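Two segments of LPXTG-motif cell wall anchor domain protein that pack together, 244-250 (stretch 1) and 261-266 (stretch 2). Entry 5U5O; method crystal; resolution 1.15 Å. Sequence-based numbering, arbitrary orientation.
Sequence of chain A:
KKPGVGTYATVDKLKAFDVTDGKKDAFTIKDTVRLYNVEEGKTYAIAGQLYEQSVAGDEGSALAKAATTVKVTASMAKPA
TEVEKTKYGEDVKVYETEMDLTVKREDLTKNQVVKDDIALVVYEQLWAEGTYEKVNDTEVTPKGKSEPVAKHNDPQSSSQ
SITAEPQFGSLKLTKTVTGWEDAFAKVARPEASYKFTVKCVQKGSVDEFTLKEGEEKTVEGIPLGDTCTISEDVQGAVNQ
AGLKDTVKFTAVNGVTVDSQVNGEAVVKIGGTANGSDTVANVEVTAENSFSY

Stretch 1 (244-250) KDTVKFT
Stretch 2 (261-266) VNGEAV

Stretch 1 is an extended strand throughout (244-250); stretch 2 enters through a type II beta turn, Val-261 to Glu-264, and becomes strand at 264-266. The touching parts run in nearly the same direction, 22° apart, with Val-247 CA 5.3 Å from Gly-263 CA and Phe-249 CA 7.1 Å from Ala-265 CA. The turn is closed by Glu-264 N donating to Val-261 O at 3.0 Å. Its corners are Asn-262 (phi/psi -58/127) and Gly-263 (89/2), where a CB would be jammed against the carbonyl O of Asn-262, so the backbone itself calls for glycine.

No direct backbone-to-backbone hydrogen bond joins the stretches; the Asn-262 side-chain carboxamide takes that part. With chi1 t (-173°) and chi2 52°, the side chain starts sideways but its end reaches stretch 1, where Asn-262 ND2 donates to Asp-245 O (2.8 Å, 152°) and Asn-262 OD1 accepts from Val-247 N (2.8 Å, 166°). Asparagine suits this place because one planar group supplies both donor and acceptor, spanning the peptide groups on either side of Thr-246, whose own CB points away.

One water extends the polar link, donating to Val-247 O and accepting from Gly-263 N, each contact 2.8 Å from the water O.

The apolar contact centres on Phe-249 (chi1 m, -66°; chi2 -88°), which points toward stretch 2. Buried Ala-265 points back and sets its methyl over one ring face, CB lying 3.5 Å from the centroid of the Phe-249 ring and 3° off the normal, a CH-pi contact; Phe-249 CG to Ala-265 CB is 3.7 Å. The small methyl fits squarely over the ring. Gly-263 O lies at the ring edge, 3.8 Å from Phe-249 CZ. Buried Val-247 (chi1 t) also points toward stretch 2, its CB 3.9 Å from Gly-263 N. Together the stretches bury 273 Å².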

ATOM      1  N   LYS A 244     -41.667 -18.552   3.626  1.00 14.82           N
ATOM      2  CA  LYS A 244     -40.408 -18.885   2.987  1.00 16.08           C
ATOM      3  C   LYS A 244     -39.780 -17.617   2.420  1.00 13.56           C
ATOM      4  O   LYS A 244     -40.473 -16.704   2.004  1.00 14.92           O
ATOM      5  CB  LYS A 244     -40.595 -19.930   1.886  1.00 18.28           C
ATOM      6  CG  LYS A 244     -41.028 -21.293   2.398  1.00 23.50           C
ATOM      7  CD  LYS A 244     -41.522 -22.175   1.262  1.00 28.85           C
ATOM      8  CE  LYS A 244     -41.887 -23.565   1.761  1.00 36.95           C
ATOM      9  NZ  LYS A 244     -42.962 -24.178   0.939  1.00 42.47           N
ATOM     10  N   ASP A 245     -38.446 -17.578   2.430  1.00 13.60           N
ATOM     11  CA  ASP A 245     -37.691 -16.415   1.980  1.00 12.86           C
ATOM     12  C   ASP A 245     -36.679 -16.836   0.944  1.00 13.82           C
ATOM     13  O   ASP A 245     -35.737 -17.584   1.250  1.00 16.47           O
ATOM     14  CB  ASP A 245     -36.964 -15.776   3.165  1.00 13.14           C
ATOM     15  CG  ASP A 245     -36.366 -14.421   2.848  1.00 12.78           C
ATOM     16  OD1 ASP A 245     -36.508 -13.879   1.737  1.00 13.95           O
ATOM     17  OD2 ASP A 245     -35.666 -13.923   3.785  1.00 14.43           O
ATOM     18  N   THR A 246     -36.866 -16.340  -0.276  1.00 12.68           N
ATOM     19  CA  THR A 246     -35.881 -16.486  -1.334  1.00 12.12           C
ATOM     20  C   THR A 246     -35.110 -15.184  -1.394  1.00 11.87           C
ATOM     21  O   THR A 246     -35.679 -14.138  -1.666  1.00 12.84           O
ATOM     22  CB  THR A 246     -36.546 -16.785  -2.677  1.00 13.63           C
ATOM     23  OG1 THR A 246     -37.296 -17.996  -2.557  1.00 17.01           O
ATOM     24  CG2 THR A 246     -35.510 -16.985  -3.771  1.00 14.63           C
ATOM     25  N   VAL A 247     -33.821 -15.236  -1.065  1.00 11.95           N
ATOM     26  CA  VAL A 247     -33.040 -14.025  -1.042  1.00 11.48           C
ATOM     27  C   VAL A 247     -32.458 -13.808  -2.430  1.00 12.15           C
ATOM     28  O   VAL A 247     -31.724 -14.655  -2.948  1.00 13.99           O
ATOM     29  CB  VAL A 247     -31.966 -14.053   0.052  1.00 11.48           C
ATOM     30  CG1 VAL A 247     -31.241 -12.717   0.105  1.00 11.31           C
ATOM     31  CG2 VAL A 247     -32.598 -14.348   1.412  1.00 11.89           C
ATOM     32  N   LYS A 248     -32.764 -12.655  -3.007  1.00 11.72           N
ATOM     33  CA  LYS A 248     -32.288 -12.317  -4.318  1.00 11.36           C
ATOM     34  C   LYS A 248     -31.291 -11.171  -4.228  1.00 11.83           C
ATOM     35  O   LYS A 248     -31.636 -10.065  -3.837  1.00 12.96           O
ATOM     36  CB  LYS A 248     -33.482 -11.959  -5.225  1.00 12.51           C
ATOM     37  CG  LYS A 248     -34.596 -13.016  -5.233  1.00 14.09           C
ATOM     38  CD  LYS A 248     -35.761 -12.644  -6.155  1.00 16.40           C
ATOM     39  CE  LYS A 248     -36.848 -13.713  -6.173  1.00 17.24           C
ATOM     40  NZ  LYS A 248     -37.986 -13.356  -7.056  1.00 19.47           N
ATOM     41  N   PHE A 249     -30.047 -11.460  -4.594  1.00 11.80           N
ATOM     42  CA  PHE A 249     -28.987 -10.462  -4.562  1.00 11.01           C
ATOM     43  C   PHE A 249     -28.812  -9.812  -5.921  1.00 12.01           C
ATOM     44  O   PHE A 249     -28.768 -10.509  -6.936  1.00 14.85           O
ATOM     45  CB  PHE A 249     -27.658 -11.061  -4.122  1.00 11.80           C
ATOM     46  CG  PHE A 249     -27.642 -11.554  -2.708  1.00 11.62           C
ATOM     47  CD1 PHE A 249     -27.304 -10.703  -1.665  1.00 11.84           C
ATOM     48  CD2 PHE A 249     -27.916 -12.879  -2.420  1.00 12.03           C
ATOM     49  CE1 PHE A 249     -27.213 -11.162  -0.342  1.00 11.76           C
ATOM     50  CE2 PHE A 249     -27.837 -13.345  -1.110  1.00 11.50           C
ATOM     51  CZ  PHE A 249     -27.479 -12.484  -0.068  1.00 12.04           C
ATOM     52  N   THR A 250     -28.688  -8.494  -5.951  1.00 11.89           N
ATOM     53  CA  THR A 250     -28.365  -7.751  -7.167  1.00 12.31           C
ATOM     54  C   THR A 250     -27.301  -6.724  -6.824  1.00 12.60           C
ATOM     55  O   THR A 250     -27.088  -6.444  -5.634  1.00 13.76           O
ATOM     56  CB  THR A 250     -29.591  -7.026  -7.739  1.00 13.27           C
ATOM     57  OG1 THR A 250     -30.177  -6.206  -6.724  1.00 14.96           O
ATOM     58  CG2 THR A 250     -30.636  -8.022  -8.210  1.00 13.18           C
ATOM     59  N   VAL A 261     -26.037 -20.656  -2.464  1.00 14.66           N
ATOM     60  CA  VAL A 261     -26.961 -21.139  -1.437  1.00 14.42           C
ATOM     61  C   VAL A 261     -27.845 -19.965  -1.056  1.00 12.92           C
ATOM     62  O   VAL A 261     -27.390 -18.826  -1.060  1.00 14.11           O
ATOM     63  CB  VAL A 261     -26.203 -21.668  -0.198  1.00 16.42           C
ATOM     64  CG1 VAL A 261     -27.152 -21.973   0.962  1.00 19.02           C
ATOM     65  CG2 VAL A 261     -25.405 -22.918  -0.571  1.00 18.82           C
ATOM     66  N   ASN A 262     -29.113 -20.240  -0.775  1.00 13.38           N
ATOM     67  CA  ASN A 262     -30.042 -19.178  -0.452  1.00 12.34           C
ATOM     68  C   ASN A 262     -29.557 -18.386   0.758  1.00 12.27           C
ATOM     69  O   ASN A 262     -29.270 -18.955   1.813  1.00 14.35           O
ATOM     70  CB  ASN A 262     -31.422 -19.757  -0.193  1.00 13.93           C
ATOM     71  CG  ASN A 262     -32.468 -18.688  -0.016  1.00 13.65           C
ATOM     72  OD1 ASN A 262     -32.605 -17.803  -0.847  1.00 14.84           O
ATOM     73  ND2 ASN A 262     -33.228 -18.771   1.050  1.00 14.04           N
ATOM     74  N   GLY A 263     -29.474 -17.070   0.587  1.00 12.09           N
ATOM     75  CA  GLY A 263     -29.011 -16.174   1.649  1.00 11.12           C
ATOM     76  C   GLY A 263     -27.511 -15.947   1.692  1.00 12.46           C
ATOM     77  O   GLY A 263     -27.041 -15.208   2.567  1.00 13.48           O
ATOM     78  N   GLU A 264     -26.761 -16.538   0.754  1.00 12.15           N
ATOM     79  CA  GLU A 264     -25.302 -16.420   0.686  1.00 11.68           C
ATOM     80  C   GLU A 264     -24.896 -15.818  -0.638  1.00 11.85           C
ATOM     81  O   GLU A 264     -25.331 -16.289  -1.705  1.00 13.57           O
ATOM     82  CB  GLU A 264     -24.643 -17.801   0.806  1.00 13.36           C
ATOM     83  CG  GLU A 264     -24.940 -18.531   2.106  1.00 14.61           C
ATOM     84  CD  GLU A 264     -24.261 -17.914   3.306  1.00 15.84           C
ATOM     85  OE1 GLU A 264     -23.248 -17.192   3.144  1.00 17.37           O
ATOM     86  OE2 GLU A 264     -24.753 -18.150   4.420  1.00 18.83           O
ATOM     87  N   ALA A 265     -24.081 -14.772  -0.618  1.00 12.27           N
ATOM     88  CA  ALA A 265     -23.572 -14.159  -1.834  1.00 11.98           C
ATOM     89  C   ALA A 265     -22.073 -14.024  -1.745  1.00 10.61           C
ATOM     90  O   ALA A 265     -21.495 -13.947  -0.636  1.00 12.24           O
ATOM     91  CB  ALA A 265     -24.183 -12.786  -2.033  1.00 12.03           C
ATOM     92  N   VAL A 266     -21.436 -13.962  -2.895  1.00 11.80           N
ATOM     93  CA  VAL A 266     -20.015 -13.675  -3.030  1.00 12.08           C
ATOM     94  C   VAL A 266     -19.877 -12.566  -4.056  1.00 11.30           C
ATOM     95  O   VAL A 266     -20.486 -12.629  -5.142  1.00 11.75           O
ATOM     96  CB  VAL A 266     -19.214 -14.906  -3.482  1.00 14.73           C
ATOM     97  CG1 VAL A 266     -17.719 -14.599  -3.524  1.00 16.57           C
ATOM     98  CG2 VAL A 266     -19.477 -16.092  -2.568  1.00 16.59           C
TER
HETATM   99  O   HOH W   1     -29.561 -16.144  -2.100  1.00 14.71           O